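Local coordinates for Iron(III) ABC transporter, periplasmic iron-compound-binding protein (Vibrio cholerae, PDB 5GGY), which probably binds ferric hydroxamate siderophores such as Desferal in the periplasm and hands them to an ABC transporter for iron uptake, at residues V20-D25 / Q60-R65; V50-V55 / S251-W256; E138-R143 / S263-A268; V173-E178 / S193-P198. All coordinates share one frame; numbering follows the deposited sequence.

How the contacts relate
Contacts 1 and 4 lie in different lobes of a two-lobed periplasmic binding protein, on opposite sides of the chain's centre. Contact 2, partly buried, lies closest of the four to that centre, at the junction of the lobes, and contact 3, also partly buried, lies between the long helix 130-154 and helix 262-276. Contact 1 is largely buried and rests on a cation-pi stack; contact 4 is more open, a loop laid on a strand end with one backbone bond and small apolar touches. Contact 2 relies on a glutamine amide and bridging waters, and touches contact 1 through W24 and W256. Contact 3 packs arginines and a methionine, and its helix 262-276 meets contact 2 through Y266 and S267.

Contact 1 of 4, residues V20-D25 / Q60-R65; sequences VVLNWD and QDIGTR
R65 reaches the face of W24 because its chain bends at the third torsion (chi3 -72°), bringing the guanidinium over the indole, which W24 presents with CG anti to its carbonyl carbon. The two planes are 20° apart, and R65 CZ stands 3.8 Å from the centroid of the six-membered ring of W24, nearly above its centre: a cation-pi stack. R65 NH1 lies closer to the rim, 3.3 Å from W24 CE3. Lower down, R65 CD makes a CH-pi contact with the five-membered ring of W24, and R65 CB passes 3.3 Å from N23 OD1, an oxygen that takes its hydrogen bond from Q87. Nearer strand 19-21, L22 CD2 touches I62 CD1 at 3.7 Å with the two side chains crossed at about a right angle. A water donates to L22 O and T64 O, 3.0 Å from each, tying the two backbones together. The contact joins the loops that follow strands 19-21 and 60-61 in the N-terminal lobe. R65 NE forms a salt bridge with E42, and W24 NE1 bonds to P41 O, so both flat groups are fixed, and the guanidinium charge is probably stabilised by the E42 carboxylate and the electron-rich indole face.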
loop_
_atom_site.group_PDB
_atom_site.type_symbol
_atom_site.label_atom_id
_atom_site.label_comp_id
_atom_site.label_asym_id
_atom_site.label_seq_id
_atom_site.Cartn_x
_atom_site.Cartn_y
_atom_site.Cartn_z
ATOM N N VAL A 20 0.006 -8.862 25.643
ATOM C CA VAL A 20 0.485 -10.228 25.494
ATOM C C VAL A 20 0.131 -10.724 24.096
ATOM O O VAL A 20 -1.036 -10.732 23.708
ATOM C CB VAL A 20 -0.113 -11.176 26.556
ATOM C CG1 VAL A 20 0.073 -12.638 26.147
ATOM C CG2 VAL A 20 0.519 -10.918 27.912
ATOM N N VAL A 21 1.146 -11.122 23.339
ATOM C CA VAL A 21 0.934 -11.627 21.990
ATOM C C VAL A 21 1.099 -13.148 21.972
ATOM O O VAL A 21 1.911 -13.702 22.716
ATOM C CB VAL A 21 1.896 -10.950 20.985
ATOM C CG1 VAL A 21 2.787 -11.968 20.289
ATOM C CG2 VAL A 21 1.105 -10.143 19.971
ATOM N N LEU A 22 0.312 -13.825 21.139
ATOM C CA LEU A 22 0.302 -15.286 21.132
ATOM C C LEU A 22 0.764 -15.905 19.818
ATOM O O LEU A 22 0.806 -17.126 19.690
ATOM C CB LEU A 22 -1.096 -15.804 21.462
ATOM C CG LEU A 22 -1.649 -15.383 22.822
ATOM C CD1 LEU A 22 -2.932 -16.129 23.108
ATOM C CD2 LEU A 22 -0.626 -15.619 23.922
ATOM N N ASN A 23 1.108 -15.073 18.842
ATOM C CA ASN A 23 1.598 -15.586 17.570
ATOM C C ASN A 23 2.723 -14.723 17.010
ATOM O O ASN A 23 2.854 -13.551 17.364
ATOM C CB ASN A 23 0.456 -15.690 16.561
ATOM C CG ASN A 23 0.392 -17.050 15.898
ATOM O OD1 ASN A 23 0.788 -18.058 16.485
ATOM N ND2 ASN A 23 -0.107 -17.087 14.670
ATOM N N TRP A 24 3.534 -15.311 16.136
ATOM C CA TRP A 24 4.714 -14.634 15.608
ATOM C C TRP A 24 4.374 -13.505 14.640
ATOM O O TRP A 24 5.077 -12.493 14.597
ATOM C CB TRP A 24 5.634 -15.644 14.923
ATOM C CG TRP A 24 6.422 -16.461 15.894
ATOM C CD1 TRP A 24 6.486 -16.286 17.249
ATOM C CD2 TRP A 24 7.261 -17.583 15.595
ATOM N NE1 TRP A 24 7.314 -17.228 17.809
ATOM C CE2 TRP A 24 7.803 -18.038 16.815
ATOM C CE3 TRP A 24 7.609 -18.249 14.416
ATOM C CZ2 TRP A 24 8.671 -19.124 16.889
ATOM C CZ3 TRP A 24 8.471 -19.326 14.492
ATOM C CH2 TRP A 24 8.992 -19.754 15.720
ATOM N N ASP A 25 3.307 -13.676 13.864
ATOM C CA ASP A 25 2.894 -12.642 12.922
ATOM C C ASP A 25 2.441 -11.404 13.687
ATOM O O ASP A 25 2.829 -10.285 13.361
ATOM C CB ASP A 25 1.785 -13.155 11.995
ATOM C CG ASP A 25 0.548 -13.609 12.747
ATOM O OD1 ASP A 25 0.662 -13.924 13.949
ATOM O OD2 ASP A 25 -0.539 -13.649 12.133
ATOM N N GLN A 60 8.858 -11.397 27.936
ATOM C CA GLN A 60 8.913 -12.731 28.520
ATOM C C GLN A 60 8.290 -13.770 27.596
ATOM O O GLN A 60 7.350 -13.475 26.855
ATOM C CB GLN A 60 8.209 -12.765 29.877
ATOM C CG GLN A 60 8.888 -11.947 30.954
ATOM C CD GLN A 60 8.792 -12.605 32.315
ATOM O OE1 GLN A 60 9.078 -13.793 32.464
ATOM N NE2 GLN A 60 8.379 -11.838 33.317
ATOM N N ASP A 61 8.824 -14.986 27.649
ATOM C CA ASP A 61 8.287 -16.096 26.874
ATOM C C ASP A 61 7.119 -16.737 27.628
ATOM O O ASP A 61 7.271 -17.166 28.774
ATOM C CB ASP A 61 9.381 -17.126 26.587
ATOM C CG ASP A 61 8.982 -18.121 25.511
ATOM O OD1 ASP A 61 7.870 -18.688 25.592
ATOM O OD2 ASP A 61 9.783 -18.333 24.575
ATOM N N ILE A 62 5.959 -16.800 26.980
ATOM C CA ILE A 62 4.752 -17.304 27.625
ATOM C C ILE A 62 4.330 -18.678 27.105
ATOM O O ILE A 62 3.172 -19.075 27.252
ATOM C CB ILE A 62 3.573 -16.317 27.455
ATOM C CG1 ILE A 62 3.537 -15.750 26.037
ATOM C CG2 ILE A 62 3.677 -15.183 28.459
ATOM C CD1 ILE A 62 2.733 -16.576 25.058
ATOM N N GLY A 63 5.267 -19.396 26.496
ATOM C CA GLY A 63 4.987 -20.734 26.002
ATOM C C GLY A 63 4.967 -20.819 24.487
ATOM O O GLY A 63 5.524 -19.961 23.807
ATOM N N THR A 64 4.330 -21.857 23.956
ATOM C CA THR A 64 4.254 -22.045 22.512
ATOM C C THR A 64 2.975 -21.437 21.945
ATOM O O THR A 64 2.026 -21.161 22.678
ATOM C CB THR A 64 4.324 -23.537 22.128
ATOM O OG1 THR A 64 3.169 -24.220 22.631
ATOM C CG2 THR A 64 5.579 -24.179 22.702
ATOM N N ARG A 65 2.960 -21.233 20.632
ATOM C CA ARG A 65 1.830 -20.606 19.950
ATOM C C ARG A 65 0.555 -21.442 20.038
ATOM O O ARG A 65 -0.551 -20.905 20.050
ATOM C CB ARG A 65 2.180 -20.350 18.481
ATOM C CG ARG A 65 3.319 -19.363 18.276
ATOM C CD ARG A 65 3.958 -19.520 16.904
ATOM N NE ARG A 65 4.743 -20.748 16.809
ATOM C CZ ARG A 65 5.312 -21.188 15.692
ATOM N NH1 ARG A 65 5.184 -20.500 14.567
ATOM N NH2 ARG A 65 6.009 -22.317 15.701
HETATM O O HOH W 1 0.648 -18.524 22.355
#

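Contact 2 of 4, residues V50-V55 / S251-W256; sequences VVQPEV and SVRPVW
Q52 spans from the N-terminal lobe to P254 in the segment after strand 249-252, across the junction of the two lobes that in this family flank the siderophore cleft. From CB the chain starts with CG set between the backbone N and the carbonyl carbon (chi1 61°), where CG packs on the Y266 ring of helix 262-276. The chain then bends at chi2 and turns CD and its amide toward the opposite segment. The two tip atoms then part: OE1 accepts from a water at 3.1 Å that also takes a hydrogen bond from R253 NH1 and donates to P254 O. NE2 donates directly to P254 O over 3.3 Å, almost straight at 171°, in the carbonyl plane and on a lone pair. It gives a further bond to a second water, at 2.7 Å, which accepts from W256 N as well. Bonds at both ends therefore fix the rotation of the amide, while R253 NE is paired with E273. Beside this polar bridge the contact is apolar. V51 CG2 meets P254 CB at 3.6 Å, and V50 CG2 makes a CH-pi contact over one face of the W256 indole, 3.8 Å from W256 CG.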
loop_
_atom_site.group_PDB
_atom_site.type_symbol
_atom_site.label_atom_id
_atom_site.label_comp_id
_atom_site.label_asym_id
_atom_site.label_seq_id
_atom_site.Cartn_x
_atom_site.Cartn_y
_atom_site.Cartn_z
ATOM N N VAL A 50 12.210 -16.275 12.373
ATOM C CA VAL A 50 11.682 -14.964 11.989
ATOM C C VAL A 50 12.769 -13.895 11.910
ATOM O O VAL A 50 12.753 -13.044 11.017
ATOM C CB VAL A 50 10.599 -14.486 12.971
ATOM C CG1 VAL A 50 9.960 -13.197 12.470
ATOM C CG2 VAL A 50 9.546 -15.562 13.156
ATOM N N VAL A 51 13.697 -13.943 12.863
ATOM C CA VAL A 51 14.849 -13.043 12.921
ATOM C C VAL A 51 14.461 -11.573 13.107
ATOM O O VAL A 51 14.795 -10.963 14.124
ATOM C CB VAL A 51 15.726 -13.172 11.658
ATOM C CG1 VAL A 51 16.980 -12.335 11.802
ATOM C CG2 VAL A 51 16.085 -14.628 11.404
ATOM N N GLN A 52 13.768 -11.006 12.124
ATOM C CA GLN A 52 13.372 -9.600 12.178
ATOM C C GLN A 52 11.850 -9.441 12.159
ATOM O O GLN A 52 11.154 -10.169 11.449
ATOM C CB GLN A 52 14.004 -8.813 11.021
ATOM C CG GLN A 52 13.603 -9.276 9.625
ATOM C CD GLN A 52 14.349 -10.518 9.168
ATOM O OE1 GLN A 52 15.572 -10.593 9.270
ATOM N NE2 GLN A 52 13.610 -11.502 8.668
ATOM N N PRO A 53 11.325 -8.484 12.944
ATOM C CA PRO A 53 12.061 -7.558 13.815
ATOM C C PRO A 53 12.581 -8.220 15.090
ATOM O O PRO A 53 12.002 -9.205 15.552
ATOM C CB PRO A 53 11.015 -6.493 14.146
ATOM C CG PRO A 53 9.733 -7.225 14.100
ATOM C CD PRO A 53 9.874 -8.233 12.990
ATOM N N GLU A 54 13.666 -7.683 15.640
ATOM C CA GLU A 54 14.268 -8.247 16.842
ATOM C C GLU A 54 13.371 -8.055 18.058
ATOM O O GLU A 54 12.885 -6.955 18.317
ATOM C CB GLU A 54 15.636 -7.621 17.109
ATOM C CG GLU A 54 16.312 -8.163 18.361
ATOM C CD GLU A 54 17.512 -7.345 18.793
ATOM O OE1 GLU A 54 18.044 -7.609 19.892
ATOM O OE2 GLU A 54 17.924 -6.438 18.037
ATOM N N VAL A 55 13.151 -9.136 18.799
ATOM C CA VAL A 55 12.384 -9.066 20.033
ATOM C C VAL A 55 13.248 -8.510 21.159
ATOM O O VAL A 55 14.326 -9.037 21.432
ATOM C CB VAL A 55 11.841 -10.450 20.435
ATOM C CG1 VAL A 55 11.171 -10.386 21.795
ATOM C CG2 VAL A 55 10.874 -10.968 19.379
ATOM N N SER A 251 19.332 -20.459 -1.939
ATOM C CA SER A 251 18.701 -20.424 -0.628
ATOM C C SER A 251 18.368 -18.988 -0.241
ATOM O O SER A 251 19.076 -18.055 -0.616
ATOM C CB SER A 251 19.608 -21.063 0.427
ATOM O OG SER A 251 20.800 -20.318 0.596
ATOM N N VAL A 252 17.284 -18.815 0.506
ATOM C CA VAL A 252 16.890 -17.492 0.969
ATOM C C VAL A 252 17.034 -17.396 2.484
ATOM O O VAL A 252 16.544 -18.257 3.216
ATOM C CB VAL A 252 15.437 -17.161 0.566
ATOM C CG1 VAL A 252 15.089 -15.735 0.963
ATOM C CG2 VAL A 252 15.239 -17.356 -0.929
ATOM N N ARG A 253 17.712 -16.347 2.944
ATOM C CA ARG A 253 17.947 -16.140 4.369
ATOM C C ARG A 253 16.626 -16.069 5.131
ATOM O O ARG A 253 15.623 -15.611 4.584
ATOM C CB ARG A 253 18.775 -14.869 4.596
ATOM C CG ARG A 253 18.145 -13.587 4.085
ATOM C CD ARG A 253 19.040 -12.393 4.391
ATOM N NE ARG A 253 18.524 -11.156 3.815
ATOM C CZ ARG A 253 17.685 -10.334 4.435
ATOM N NH1 ARG A 253 17.263 -10.614 5.660
ATOM N NH2 ARG A 253 17.270 -9.231 3.828
ATOM N N PRO A 254 16.621 -16.537 6.392
ATOM C CA PRO A 254 15.407 -16.696 7.206
ATOM C C PRO A 254 14.460 -15.496 7.208
ATOM O O PRO A 254 14.762 -14.455 7.787
ATOM C CB PRO A 254 15.968 -16.936 8.610
ATOM C CG PRO A 254 17.268 -17.608 8.371
ATOM C CD PRO A 254 17.824 -16.989 7.118
ATOM N N VAL A 255 13.323 -15.655 6.538
ATOM C CA VAL A 255 12.231 -14.691 6.604
ATOM C C VAL A 255 10.919 -15.441 6.775
ATOM O O VAL A 255 10.583 -16.307 5.971
ATOM C CB VAL A 255 12.147 -13.805 5.347
ATOM C CG1 VAL A 255 10.955 -12.875 5.454
ATOM C CG2 VAL A 255 13.427 -13.002 5.164
ATOM N N TRP A 256 10.184 -15.107 7.829
ATOM C CA TRP A 256 8.954 -15.814 8.161
ATOM C C TRP A 256 7.895 -15.627 7.079
ATOM O O TRP A 256 7.466 -14.506 6.793
ATOM C CB TRP A 256 8.430 -15.343 9.520
ATOM C CG TRP A 256 7.367 -16.219 10.128
ATOM C CD1 TRP A 256 6.157 -15.817 10.611
ATOM C CD2 TRP A 256 7.426 -17.639 10.331
ATOM N NE1 TRP A 256 5.457 -16.894 11.099
ATOM C CE2 TRP A 256 6.213 -18.025 10.938
ATOM C CE3 TRP A 256 8.385 -18.621 10.057
ATOM C CZ2 TRP A 256 5.935 -19.349 11.276
ATOM C CZ3 TRP A 256 8.106 -19.934 10.392
ATOM C CH2 TRP A 256 6.891 -20.287 10.994
HETATM O O HOH W 2 11.118 -12.555 9.133
HETATM O O HOH W 3 17.066 -12.924 7.786
#

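Contact 3 of 4, residues E138-R143 / S263-A268; sequences EAMYAR and SLRYSA
The guanidinium of R265 carries R143 CG on one face, 4.0 Å above the plane and over its centre, while M140 N lies at its edge. R143 crosses R265 at about a right angle, yet the two guanidinium planes are only 20° apart. This pair joins helix 262-276 to helix 130-154, the long helix that runs from lobe to lobe in type III periplasmic binding proteins. The segments are nearly parallel, with their axes 9.8 Å apart and 23° between their directions. R265, extended from CG to NE, reaches across the gap to the other helix, and its NH1 comes 3.8 Å from A139 CB. The two positive groups share a carboxylate: E269 forms a salt bridge with R143 NE and a long, weak ion pair with R265 NE, which would offset their like charges; R143 NH1 has E146 as a further partner. Deeper between the helices M140 runs past R265 in the opposite direction, M140 CG touching R265 CB at 3.6 Å. With CG anti to the backbone N (chi1 -169°) and the chain extended to the sulfur, M140 SD rests 4.0 Å from L264 CB. At another side of helix 130-154, Y141 OH bonds to E54 of the second subunit, so the same turns also take part in the dimer. Within helix 262-276, S263 O is gripped twice from opposite faces of its plane, by S267 N and by S267 OG, the hydroxyl at 2.6 Å.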
loop_
_atom_site.group_PDB
_atom_site.type_symbol
_atom_site.label_atom_id
_atom_site.label_comp_id
_atom_site.label_asym_id
_atom_site.label_seq_id
_atom_site.Cartn_x
_atom_site.Cartn_y
_atom_site.Cartn_z
ATOM N N GLU A 138 4.368 2.947 3.309
ATOM C CA GLU A 138 4.832 3.804 2.225
ATOM C C GLU A 138 6.261 3.453 1.835
ATOM O O GLU A 138 6.589 3.363 0.652
ATOM C CB GLU A 138 4.745 5.279 2.623
ATOM C CG GLU A 138 3.335 5.839 2.667
ATOM C CD GLU A 138 3.275 7.213 3.307
ATOM O OE1 GLU A 138 4.334 7.713 3.740
ATOM O OE2 GLU A 138 2.171 7.790 3.380
ATOM N N ALA A 139 7.106 3.259 2.842
ATOM C CA ALA A 139 8.495 2.881 2.617
ATOM C C ALA A 139 8.579 1.499 1.984
ATOM O O ALA A 139 9.479 1.220 1.195
ATOM C CB ALA A 139 9.273 2.916 3.922
ATOM N N MET A 140 7.627 0.642 2.337
ATOM C CA MET A 140 7.574 -0.715 1.810
ATOM C C MET A 140 7.266 -0.728 0.313
ATOM O O MET A 140 7.951 -1.396 -0.463
ATOM C CB MET A 140 6.528 -1.537 2.567
ATOM C CG MET A 140 6.586 -3.024 2.273
ATOM S SD MET A 140 5.385 -3.986 3.209
ATOM C CE MET A 140 3.859 -3.487 2.420
ATOM N N TYR A 141 6.238 0.015 -0.085
ATOM C CA TYR A 141 5.825 0.078 -1.484
ATOM C C TYR A 141 6.901 0.725 -2.344
ATOM O O TYR A 141 7.066 0.385 -3.515
ATOM C CB TYR A 141 4.507 0.842 -1.615
ATOM C CG TYR A 141 3.352 0.166 -0.911
ATOM C CD1 TYR A 141 3.180 -1.210 -0.985
ATOM C CD2 TYR A 141 2.443 0.902 -0.160
ATOM C CE1 TYR A 141 2.129 -1.834 -0.341
ATOM C CE2 TYR A 141 1.389 0.286 0.487
ATOM C CZ TYR A 141 1.237 -1.081 0.395
ATOM O OH TYR A 141 0.187 -1.697 1.040
ATOM N N ALA A 142 7.637 1.659 -1.750
ATOM C CA ALA A 142 8.761 2.285 -2.429
ATOM C C ALA A 142 9.915 1.294 -2.553
ATOM O O ALA A 142 10.573 1.218 -3.592
ATOM C CB ALA A 142 9.204 3.537 -1.688
ATOM N N ARG A 143 10.144 0.535 -1.485
ATOM C CA ARG A 143 11.179 -0.493 -1.465
ATOM C C ARG A 143 10.914 -1.560 -2.523
ATOM O O ARG A 143 11.847 -2.053 -3.159
ATOM C CB ARG A 143 11.265 -1.134 -0.079
ATOM C CG ARG A 143 12.373 -2.159 0.070
ATOM C CD ARG A 143 13.719 -1.564 -0.303
ATOM N NE ARG A 143 14.825 -2.465 0.007
ATOM C CZ ARG A 143 16.074 -2.281 -0.408
ATOM N NH1 ARG A 143 16.373 -1.232 -1.159
ATOM N NH2 ARG A 143 17.020 -3.148 -0.077
ATOM N N SER A 263 6.864 -8.268 7.026
ATOM C CA SER A 263 7.469 -9.508 6.554
ATOM C C SER A 263 7.444 -9.548 5.030
ATOM O O SER A 263 8.234 -10.251 4.405
ATOM C CB SER A 263 6.745 -10.729 7.127
ATOM O OG SER A 263 5.465 -10.882 6.537
ATOM N N LEU A 264 6.521 -8.791 4.443
ATOM C CA LEU A 264 6.432 -8.659 2.996
ATOM C C LEU A 264 7.645 -7.904 2.462
ATOM O O LEU A 264 8.197 -8.251 1.416
ATOM C CB LEU A 264 5.140 -7.941 2.599
ATOM C CG LEU A 264 3.842 -8.533 3.156
ATOM C CD1 LEU A 264 2.660 -7.635 2.826
ATOM C CD2 LEU A 264 3.619 -9.940 2.624
ATOM N N ARG A 265 8.054 -6.870 3.194
ATOM C CA ARG A 265 9.227 -6.084 2.831
ATOM C C ARG A 265 10.504 -6.902 2.981
ATOM O O ARG A 265 11.378 -6.865 2.116
ATOM C CB ARG A 265 9.321 -4.821 3.691
ATOM C CG ARG A 265 10.533 -3.948 3.381
ATOM C CD ARG A 265 10.890 -3.029 4.545
ATOM N NE ARG A 265 12.176 -2.366 4.337
ATOM C CZ ARG A 265 12.319 -1.096 3.969
ATOM N NH1 ARG A 265 11.253 -0.332 3.774
ATOM N NH2 ARG A 265 13.531 -0.587 3.801
ATOM N N TYR A 266 10.607 -7.628 4.090
ATOM C CA TYR A 266 11.774 -8.460 4.366
ATOM C C TYR A 266 11.899 -9.583 3.347
ATOM O O TYR A 266 12.992 -9.869 2.854
ATOM C CB TYR A 266 11.693 -9.044 5.777
ATOM C CG TYR A 266 11.602 -8.001 6.869
ATOM C CD1 TYR A 266 10.781 -8.192 7.973
ATOM C CD2 TYR A 266 12.341 -6.828 6.799
ATOM C CE1 TYR A 266 10.696 -7.246 8.973
ATOM C CE2 TYR A 266 12.263 -5.873 7.798
ATOM C CZ TYR A 266 11.438 -6.090 8.882
ATOM O OH TYR A 266 11.358 -5.143 9.876
ATOM N N SER A 267 10.773 -10.218 3.036
ATOM C CA SER A 267 10.747 -11.276 2.034
ATOM C C SER A 267 11.221 -10.751 0.684
ATOM O O SER A 267 12.030 -11.387 0.008
ATOM C CB SER A 267 9.339 -11.863 1.898
ATOM O OG SER A 267 8.891 -12.446 3.109
ATOM N N ALA A 268 10.715 -9.581 0.307
ATOM C CA ALA A 268 11.056 -8.961 -0.969
ATOM C C ALA A 268 12.551 -8.701 -1.099
ATOM O O ALA A 268 13.131 -8.926 -2.159
ATOM C CB ALA A 268 10.281 -7.668 -1.145
#

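Contact 4 of 4, residues V173-E178 / S193-P198; sequences VFLYTE and SALPQP
The backbone N of E178 donates to Q197 O over 3.0 Å, at an N-H...O angle of 140°. The bond fastens the end of strand 172-176, in the mixed sheet of the C-terminal lobe, to the irregular loop that leads toward strand 204-208, itself an antiparallel neighbour of 172-176. The two pieces of chain run 59° apart in direction, so the loop crosses the strand's end without pairing with it as a regular strand. E178 CB also lies against Q197 O, at 3.4 Å. One residue earlier T177 turns its CB toward the loop and lies close to P198 O, with T177 CB to P198 O at 3.1 Å. Its methyl CG2 meets Q197 CB at 3.6 Å, the two side chains crossing at about a right angle. The hydroxyl of T177 is engaged elsewhere, with N179, and T177 also shares a backbone hydrogen bond with G203, just before strand 204-208. Q197 places its CG anti to the carbonyl carbon and bends at the next bond (chi2 -69°), which folds the amide back toward L195; there Q197 NE2 gives a weak hydrogen bond to L195 O. V205 of strand 204-208 packs against the same glutamine. L175, buried and pointing at the loop, completes the contact: its CD1 sits 3.5 Å from Q197 NE2 and 3.7 Å from L195 CD2.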
loop_
_atom_site.group_PDB
_atom_site.type_symbol
_atom_site.label_atom_id
_atom_site.label_comp_id
_atom_site.label_asym_id
_atom_site.label_seq_id
_atom_site.Cartn_x
_atom_site.Cartn_y
_atom_site.Cartn_z
ATOM N N VAL A 173 8.044 -31.146 -0.323
ATOM C CA VAL A 173 8.180 -29.697 -0.462
ATOM C C VAL A 173 6.862 -28.954 -0.224
ATOM O O VAL A 173 5.799 -29.422 -0.612
ATOM C CB VAL A 173 8.744 -29.347 -1.867
ATOM C CG1 VAL A 173 8.071 -28.123 -2.456
ATOM C CG2 VAL A 173 10.251 -29.169 -1.801
ATOM N N PHE A 174 6.948 -27.801 0.437
ATOM C CA PHE A 174 5.805 -26.911 0.619
ATOM C C PHE A 174 5.833 -25.765 -0.381
ATOM O O PHE A 174 6.482 -24.754 -0.147
ATOM C CB PHE A 174 5.770 -26.338 2.038
ATOM C CG PHE A 174 5.379 -27.333 3.091
ATOM C CD1 PHE A 174 4.174 -28.011 3.014
ATOM C CD2 PHE A 174 6.207 -27.570 4.173
ATOM C CE1 PHE A 174 3.811 -28.921 3.988
ATOM C CE2 PHE A 174 5.848 -28.476 5.150
ATOM C CZ PHE A 174 4.652 -29.154 5.059
ATOM N N LEU A 175 5.131 -25.931 -1.494
ATOM C CA LEU A 175 5.036 -24.875 -2.499
ATOM C C LEU A 175 4.112 -23.762 -2.030
ATOM O O LEU A 175 3.007 -24.022 -1.557
ATOM C CB LEU A 175 4.534 -25.429 -3.835
ATOM C CG LEU A 175 5.464 -26.369 -4.602
ATOM C CD1 LEU A 175 4.813 -26.805 -5.905
ATOM C CD2 LEU A 175 6.798 -25.695 -4.869
ATOM N N TYR A 176 4.561 -22.519 -2.167
ATOM C CA TYR A 176 3.741 -21.382 -1.759
ATOM C C TYR A 176 2.729 -21.022 -2.840
ATOM O O TYR A 176 3.081 -20.836 -4.003
ATOM C CB TYR A 176 4.623 -20.182 -1.403
ATOM C CG TYR A 176 5.260 -20.351 -0.045
ATOM C CD1 TYR A 176 4.553 -20.055 1.114
ATOM C CD2 TYR A 176 6.550 -20.847 0.081
ATOM C CE1 TYR A 176 5.122 -20.225 2.357
ATOM C CE2 TYR A 176 7.127 -21.020 1.321
ATOM C CZ TYR A 176 6.409 -20.710 2.454
ATOM O OH TYR A 176 6.977 -20.882 3.693
ATOM N N THR A 177 1.466 -20.932 -2.433
ATOM C CA THR A 177 0.353 -20.824 -3.366
ATOM C C THR A 177 -0.058 -19.380 -3.651
ATOM O O THR A 177 0.590 -18.437 -3.200
ATOM C CB THR A 177 -0.870 -21.595 -2.839
ATOM O OG1 THR A 177 -1.398 -20.936 -1.682
ATOM C CG2 THR A 177 -0.480 -23.021 -2.467
ATOM N N GLU A 178 -1.148 -19.228 -4.398
ATOM C CA GLU A 178 -1.599 -17.926 -4.890
ATOM C C GLU A 178 -1.954 -16.953 -3.768
ATOM O O GLU A 178 -1.737 -15.748 -3.892
ATOM C CB GLU A 178 -2.806 -18.105 -5.814
ATOM C CG GLU A 178 -3.298 -16.821 -6.457
ATOM C CD GLU A 178 -4.556 -17.024 -7.280
ATOM O OE1 GLU A 178 -4.983 -16.064 -7.957
ATOM O OE2 GLU A 178 -5.115 -18.141 -7.250
ATOM N N SER A 193 5.135 -16.616 -11.732
ATOM C CA SER A 193 5.200 -17.902 -11.045
ATOM C C SER A 193 5.614 -19.024 -11.990
ATOM O O SER A 193 5.048 -19.176 -13.071
ATOM C CB SER A 193 3.850 -18.229 -10.406
ATOM O OG SER A 193 3.390 -17.151 -9.606
ATOM N N ALA A 194 6.602 -19.810 -11.575
ATOM C CA ALA A 194 7.081 -20.927 -12.382
ATOM C C ALA A 194 6.160 -22.130 -12.229
ATOM O O ALA A 194 5.994 -22.919 -13.160
ATOM C CB ALA A 194 8.505 -21.295 -11.997
ATOM N N LEU A 195 5.564 -22.264 -11.048
ATOM C CA LEU A 195 4.680 -23.384 -10.757
ATOM C C LEU A 195 3.495 -22.921 -9.917
ATOM O O LEU A 195 3.434 -23.205 -8.718
ATOM C CB LEU A 195 5.449 -24.494 -10.035
ATOM C CG LEU A 195 5.009 -25.936 -10.299
ATOM C CD1 LEU A 195 5.083 -26.255 -11.784
ATOM C CD2 LEU A 195 5.872 -26.901 -9.501
ATOM N N PRO A 196 2.548 -22.207 -10.549
ATOM C CA PRO A 196 1.401 -21.595 -9.864
ATOM C C PRO A 196 0.515 -22.621 -9.163
ATOM O O PRO A 196 0.289 -23.710 -9.692
ATOM C CB PRO A 196 0.642 -20.901 -11.001
ATOM C CG PRO A 196 1.052 -21.629 -12.235
ATOM C CD PRO A 196 2.480 -22.020 -12.009
ATOM N N GLN A 197 0.024 -22.263 -7.980
ATOM C CA GLN A 197 -0.761 -23.180 -7.161
ATOM C C GLN A 197 -2.061 -22.550 -6.668
ATOM O O GLN A 197 -2.104 -21.356 -6.362
ATOM C CB GLN A 197 0.067 -23.657 -5.965
ATOM C CG GLN A 197 1.338 -24.406 -6.340
ATOM C CD GLN A 197 1.057 -25.762 -6.963
ATOM O OE1 GLN A 197 0.055 -26.405 -6.653
ATOM N NE2 GLN A 197 1.945 -26.203 -7.849
ATOM N N PRO A 198 -3.129 -23.360 -6.588
ATOM C CA PRO A 198 -4.417 -22.914 -6.051
ATOM C C PRO A 198 -4.307 -22.518 -4.582
ATOM O O PRO A 198 -3.429 -23.028 -3.890
ATOM C CB PRO A 198 -5.316 -24.144 -6.226
ATOM C CG PRO A 198 -4.377 -25.299 -6.295
ATOM C CD PRO A 198 -3.166 -24.774 -7.000
#